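Local coordinates for protein glycoside hydrolase family 31 (Trueperella pyogenes, PDB 5I0F) that breaks down cycloalternan, a cyclic glucose oligosaccharide, probably by the retaining mechanism of family 31 glycoside hydrolases, through a covalent glycosyl intermediate, at residues M314-H317 / R318-I322; I374-L377 / H378-G381; R5-G8 / I9-P12. One frame throughout, in Å; residues are numbered along the deposited sequence.

Contact 1: M314-H317 / R318-I322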
# COMPACT_ATOMS: atom_id res chain seq x y z
N MET A 314 -19.63 18.99 -9.47
CA MET A 314 -20.87 18.37 -9.01
C MET A 314 -22.06 18.84 -9.86
O MET A 314 -22.91 18.04 -10.25
CB MET A 314 -21.12 18.63 -7.53
CG MET A 314 -20.02 18.12 -6.59
SD MET A 314 -19.76 16.34 -6.71
CE MET A 314 -18.44 16.26 -7.90
N ASP A 315 -22.10 20.14 -10.19
CA ASP A 315 -23.16 20.65 -11.08
C ASP A 315 -23.04 20.01 -12.48
O ASP A 315 -24.04 19.68 -13.10
CB ASP A 315 -23.14 22.18 -11.20
CG ASP A 315 -23.48 22.90 -9.90
OD1 ASP A 315 -24.00 22.26 -8.92
OD2 ASP A 315 -23.22 24.12 -9.84
N ARG A 316 -21.82 19.80 -12.96
CA ARG A 316 -21.63 19.18 -14.28
C ARG A 316 -22.12 17.72 -14.29
O ARG A 316 -22.82 17.32 -15.20
CB ARG A 316 -20.20 19.31 -14.77
CG ARG A 316 -19.98 18.88 -16.21
CD ARG A 316 -20.60 19.83 -17.22
NE ARG A 316 -20.34 19.41 -18.60
CZ ARG A 316 -19.26 19.74 -19.32
NH1 ARG A 316 -19.16 19.28 -20.56
NH2 ARG A 316 -18.29 20.52 -18.83
N HIS A 317 -21.77 16.96 -13.25
CA HIS A 317 -22.32 15.60 -13.09
C HIS A 317 -23.86 15.62 -13.21
O HIS A 317 -24.46 14.84 -13.95
CB HIS A 317 -21.88 14.98 -11.77
CG HIS A 317 -20.58 14.25 -11.87
ND1 HIS A 317 -20.48 13.02 -12.46
CD2 HIS A 317 -19.33 14.60 -11.50
CE1 HIS A 317 -19.21 12.64 -12.46
NE2 HIS A 317 -18.50 13.57 -11.85
N ARG A 318 -24.49 16.51 -12.47
CA ARG A 318 -25.95 16.60 -12.48
C ARG A 318 -26.47 16.99 -13.87
O ARG A 318 -27.40 16.36 -14.39
CB ARG A 318 -26.39 17.62 -11.42
CG ARG A 318 -27.88 17.95 -11.43
CD ARG A 318 -28.11 19.36 -10.87
NE ARG A 318 -28.59 19.33 -9.50
CZ ARG A 318 -28.50 20.34 -8.62
NH1 ARG A 318 -27.88 21.50 -8.90
NH2 ARG A 318 -29.03 20.17 -7.42
N ASN A 319 -25.86 18.01 -14.47
CA ASN A 319 -26.33 18.46 -15.80
C ASN A 319 -26.08 17.44 -16.89
O ASN A 319 -26.86 17.36 -17.83
CB ASN A 319 -25.69 19.78 -16.17
CG ASN A 319 -26.21 20.92 -15.33
OD1 ASN A 319 -27.37 20.92 -14.91
ND2 ASN A 319 -25.36 21.89 -15.06
N GLU A 320 -25.02 16.65 -16.75
CA GLU A 320 -24.74 15.59 -17.71
C GLU A 320 -25.53 14.28 -17.45
O GLU A 320 -25.45 13.37 -18.24
CB GLU A 320 -23.23 15.31 -17.80
CG GLU A 320 -22.39 16.48 -18.32
CD GLU A 320 -22.57 16.79 -19.81
OE1 GLU A 320 -23.27 16.04 -20.53
OE2 GLU A 320 -21.98 17.78 -20.27
N GLY A 321 -26.26 14.18 -16.34
CA GLY A 321 -26.92 12.92 -15.97
C GLY A 321 -25.97 11.76 -15.67
O GLY A 321 -26.27 10.62 -16.02
N ILE A 322 -24.83 12.06 -15.04
CA ILE A 322 -23.85 11.07 -14.62
C ILE A 322 -23.78 11.21 -13.10
O ILE A 322 -23.03 12.03 -12.60
CB ILE A 322 -22.47 11.30 -15.32
CG1 ILE A 322 -22.64 11.13 -16.83
CG2 ILE A 322 -21.41 10.31 -14.83
CD1 ILE A 322 -21.54 11.75 -17.68
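His-317 and Ile-322 make the tight side of this local contact at the C-terminal end of helix 307-320. The ring edge of His-317 faces the carbonyl of Ile-322, just past the helix end, His-317 ND1 giving its hydrogen to Ile-322 O at 2.7 Å, with the acceptor 15° out of the ring plane. Ile-322 N returns a bond to His-317 O at 3.0 Å, so the two residues are tied twice, while Ile-322 CG2 lies 3.7 Å from His-317 ND1. NE2 of the same ring is bonded to Tyr-590 OH and Trp-607 meets it edge-to-face; this imidazole is buried with both nitrogens in use. The chain ends its helix here in a Schellman motif: Gly-321 takes positive phi and releases the backbone from the last turn, within the beta-alpha-beta unit of strands 297-300 and 326-329 in the TIM barrel. On a neighbouring face of the helix, Arg-316 bends at chi2 (71°) and runs alongside Glu-320, one turn on. Arg-316 NE meets the anti lone pair of Glu-320 OE2 at 2.9 Å, and Arg-316 NH1 grips the same oxygen; Glu-320 OE1 goes to Arg-623 of helix 617-646. The looser, solvent-facing side holds Arg-318 and Asn-319. There Asp-315 OD1 and Arg-318 NH1 are 4.0 Å apart, a long salt bridge of charges alone, since the oxygen lies well out of the guanidinium plane.

Contact 2: I374-L377 / H378-G381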
# COMPACT_ATOMS: atom_id res chain seq x y z
N ILE A 374 -21.19 21.15 2.23
CA ILE A 374 -21.50 19.79 2.68
C ILE A 374 -23.02 19.59 2.83
O ILE A 374 -23.55 18.58 2.38
CB ILE A 374 -20.72 19.42 3.97
CG1 ILE A 374 -19.20 19.45 3.69
CG2 ILE A 374 -21.12 18.03 4.47
CD1 ILE A 374 -18.31 19.75 4.88
N ARG A 375 -23.71 20.55 3.43
CA ARG A 375 -25.15 20.47 3.57
C ARG A 375 -25.83 20.33 2.18
O ARG A 375 -26.71 19.49 1.99
CB ARG A 375 -25.68 21.71 4.31
CG ARG A 375 -27.19 21.78 4.50
CD ARG A 375 -27.67 23.15 4.99
NE ARG A 375 -27.48 24.17 3.94
CZ ARG A 375 -26.66 25.22 4.00
NH1 ARG A 375 -25.93 25.49 5.09
NH2 ARG A 375 -26.57 26.03 2.95
N GLU A 376 -25.42 21.17 1.24
CA GLU A 376 -26.02 21.16 -0.08
C GLU A 376 -25.69 19.89 -0.85
O GLU A 376 -26.55 19.36 -1.54
CB GLU A 376 -25.65 22.42 -0.88
CG GLU A 376 -26.20 23.72 -0.30
CD GLU A 376 -27.72 23.74 -0.08
OE1 GLU A 376 -28.46 23.30 -0.99
OE2 GLU A 376 -28.16 24.21 1.00
N LEU A 377 -24.45 19.41 -0.73
CA LEU A 377 -24.11 18.13 -1.35
C LEU A 377 -24.92 16.99 -0.72
O LEU A 377 -25.50 16.17 -1.46
CB LEU A 377 -22.60 17.91 -1.35
CG LEU A 377 -21.86 18.85 -2.32
CD1 LEU A 377 -20.38 18.59 -2.24
CD2 LEU A 377 -22.30 18.74 -3.76
N HIS A 378 -25.09 17.01 0.61
CA HIS A 378 -25.95 16.03 1.27
C HIS A 378 -27.38 16.05 0.74
O HIS A 378 -27.96 14.99 0.53
CB HIS A 378 -25.95 16.18 2.80
CG HIS A 378 -24.70 15.67 3.45
ND1 HIS A 378 -24.39 15.93 4.77
CD2 HIS A 378 -23.68 14.91 2.97
CE1 HIS A 378 -23.24 15.36 5.07
NE2 HIS A 378 -22.79 14.72 4.00
N GLU A 379 -27.93 17.23 0.48
CA GLU A 379 -29.30 17.33 -0.07
C GLU A 379 -29.43 16.73 -1.46
O GLU A 379 -30.50 16.27 -1.84
CB GLU A 379 -29.77 18.77 -0.09
CG GLU A 379 -30.06 19.28 1.31
CD GLU A 379 -30.39 20.75 1.34
OE1 GLU A 379 -30.82 21.30 0.28
OE2 GLU A 379 -30.25 21.35 2.43
N ARG A 380 -28.33 16.73 -2.20
CA ARG A 380 -28.24 16.06 -3.48
C ARG A 380 -27.89 14.58 -3.42
O ARG A 380 -27.72 13.96 -4.47
CB ARG A 380 -27.21 16.77 -4.35
CG ARG A 380 -27.44 18.23 -4.56
CD ARG A 380 -26.48 18.66 -5.65
NE ARG A 380 -26.30 20.08 -5.67
CZ ARG A 380 -25.54 20.71 -6.56
NH1 ARG A 380 -24.89 20.03 -7.50
NH2 ARG A 380 -25.44 22.04 -6.51
N GLY A 381 -27.76 14.00 -2.23
CA GLY A 381 -27.37 12.61 -2.11
C GLY A 381 -25.91 12.31 -2.36
O GLY A 381 -25.58 11.21 -2.74
O HOH W 1 -30.65 23.81 0.78
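Ile-374 lays its CG2 methyl over one face of the His-378 imidazole, a CH-pi contact 3.8 Å from CG2 to the ring centroid and 26° off the ring normal. The two side chains run side by side, one helical turn apart. CG2 stands anti to the backbone N of Ile-374, which turns this methyl towards the CE1 end of the ring, and Ile-374 CG2 comes within 3.5 Å of His-378 CE1. Near the other end of the ring, Ile-374 O sits 3.3 Å above the His-378 plane, displaced from the ring centre towards the CG side; the same oxygen accepts the amide of His-378. NE2 points on to Asp-462 OD2, and this bond probably helps to fix the rotation of the ring.

A charged cluster occupies another side of the helix. Arg-375 holds its neighbour Glu-376 side-on, NE and NH2 both donating to OE2, with Arg-375 NE 3.0 Å from Glu-376 OE2. Glu-376 and Glu-379 bring their carboxylates together, OE1 to OE1 at 3.3 Å with the planes 75° apart. A water donates to both carboxylates, to Glu-376 OE2 and to Glu-379 OE1, and probably eases their repulsion. Arg-375 may soften it further, as its NE lies 4.2 Å from Glu-379 OE2, too far for a salt bridge.

After Arg-380 the helix closes in a Schellman motif, Gly-381 turning to positive phi. Helix 370-379 thus leads towards barrel strand 383-388: Leu-377 and Arg-380 pack on Met-311 and Met-314 of helix 307-320, where the Arg-380 guanidinium pairs with Asp-315, and Ile-374 faces Leu-459 and Ile-461 in the loop before strand 463-466.

Contact 3: R5-G8 / I9-P12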
# COMPACT_ATOMS: atom_id res chain seq x y z
N ARG A 5 26.02 4.19 10.16
CA ARG A 5 24.85 3.54 10.78
C ARG A 5 24.82 2.14 10.21
O ARG A 5 24.59 1.98 9.02
CB ARG A 5 23.56 4.25 10.37
CG ARG A 5 23.38 5.66 10.92
CD ARG A 5 22.06 6.26 10.43
NE ARG A 5 22.08 6.51 8.98
CZ ARG A 5 21.09 7.07 8.28
NH1 ARG A 5 19.96 7.46 8.87
NH2 ARG A 5 21.24 7.25 6.97
N PRO A 6 25.07 1.11 11.03
CA PRO A 6 25.17 -0.26 10.52
C PRO A 6 24.02 -0.70 9.60
O PRO A 6 24.24 -1.42 8.64
CB PRO A 6 25.16 -1.10 11.80
CG PRO A 6 25.76 -0.22 12.82
CD PRO A 6 25.26 1.15 12.50
N ARG A 7 22.80 -0.26 9.90
CA ARG A 7 21.63 -0.61 9.07
C ARG A 7 21.26 0.45 8.05
O ARG A 7 20.36 0.23 7.23
CB ARG A 7 20.44 -0.93 9.96
CG ARG A 7 20.57 -2.23 10.74
CD ARG A 7 19.42 -2.40 11.73
NE ARG A 7 19.85 -1.89 13.03
CZ ARG A 7 19.52 -0.73 13.59
NH1 ARG A 7 18.69 0.12 13.02
NH2 ARG A 7 20.04 -0.43 14.78
N GLY A 8 21.93 1.60 8.08
CA GLY A 8 21.71 2.66 7.12
C GLY A 8 20.39 3.39 7.31
O GLY A 8 19.87 3.50 8.42
N ILE A 9 19.86 3.90 6.20
CA ILE A 9 18.62 4.67 6.21
C ILE A 9 17.42 3.72 6.44
O ILE A 9 16.37 4.15 6.94
CB ILE A 9 18.47 5.49 4.91
CG1 ILE A 9 17.32 6.51 5.01
CG2 ILE A 9 18.32 4.59 3.69
CD1 ILE A 9 17.29 7.47 3.82
N GLU A 10 17.61 2.46 6.07
CA GLU A 10 16.62 1.38 6.29
C GLU A 10 15.41 1.51 5.36
O GLU A 10 14.27 1.18 5.71
CB GLU A 10 16.23 1.22 7.77
CG GLU A 10 17.45 0.92 8.64
CD GLU A 10 17.12 0.73 10.11
OE1 GLU A 10 16.68 -0.38 10.51
OE2 GLU A 10 17.30 1.69 10.89
N HIS A 11 15.67 2.00 4.16
CA HIS A 11 14.77 1.82 3.00
C HIS A 11 14.72 0.28 2.80
O HIS A 11 15.76 -0.34 2.76
CB HIS A 11 15.35 2.59 1.81
CG HIS A 11 14.52 2.57 0.56
ND1 HIS A 11 14.16 1.41 -0.06
CD2 HIS A 11 14.11 3.57 -0.25
CE1 HIS A 11 13.46 1.69 -1.15
NE2 HIS A 11 13.43 3.00 -1.30
N PRO A 12 13.52 -0.33 2.67
CA PRO A 12 13.52 -1.81 2.61
C PRO A 12 14.18 -2.46 1.40
O PRO A 12 14.47 -3.66 1.43
CB PRO A 12 12.04 -2.18 2.69
CG PRO A 12 11.30 -0.93 2.34
CD PRO A 12 12.16 0.21 2.81
O HOH W 2 19.83 2.96 11.01
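Arg-5 spreads one guanidinium face against the backbone that leaves a type I beta turn, Arg-5 to Gly-8, in the N-terminal loop between strands 2-3 and 20-21. The turn is closed by Gly-8 N bonding to Arg-5 O at 2.8 Å. Gly-8 O stands 3.7 Å above the centre of the Arg-5 guanidinium plane. Next comes Ile-9, whose N lies over the same face but toward its rim, 3.7 Å from Arg-5 NH2; this amide is bonded to Ser-16 OG, and the side chain packs on Leu-72 of helix 66-72. Arg-5 itself is paired through NE with Asp-18.

Glu-10, with positive phi, follows and reaches back over the turn. Its chain is extended beyond CG (chi2 -179°) and crosses that of Arg-7, bringing Glu-10 CD within 3.7 Å of Arg-7 CB. The carboxylate meets the edge of the Arg-7 guanidinium in a salt bridge, Arg-7 NH1 to Glu-10 OE2 at 3.0 Å, the two planes 59° apart; a weak bond runs from NH1 to OE1. Both oxygens have further partners, OE1 the amide of Ser-475 and OE2 Arg-427, while Arg-7 NH2 pairs with Asp-476, which ties the loop to the catalytic domain. After Glu-10, His-11 packs against Phe-197 and Trp-473, and Pro-12 O accepts from Arg-235. A water donates to Gly-8 O at 2.6 Å and to Glu-10 OE2 at 2.8 Å.

In the fold
From the N terminus the chain first meets contact 3, where a beta turn folds the loop between strands 2-3 and 20-21 and ties the N-terminal domain to residues 427 and 475-476 of the TIM-barrel range. Contacts 1 and 2 come later, in series, each ending a barrel helix and turning the chain towards the next strand; none of the three nests in or crosses another. Contacts 1 and 2 touch: Asp-315 OD1 and Arg-380 NH1 form a 2.8 Å salt bridge, and Met-314 CG packs 3.7 Å from Leu-377 CD2, joining helices 307-320 and 370-379. Contact 3 lies across the molecule, its centre 51 Å from that of contact 1 and 49 Å from that of contact 2.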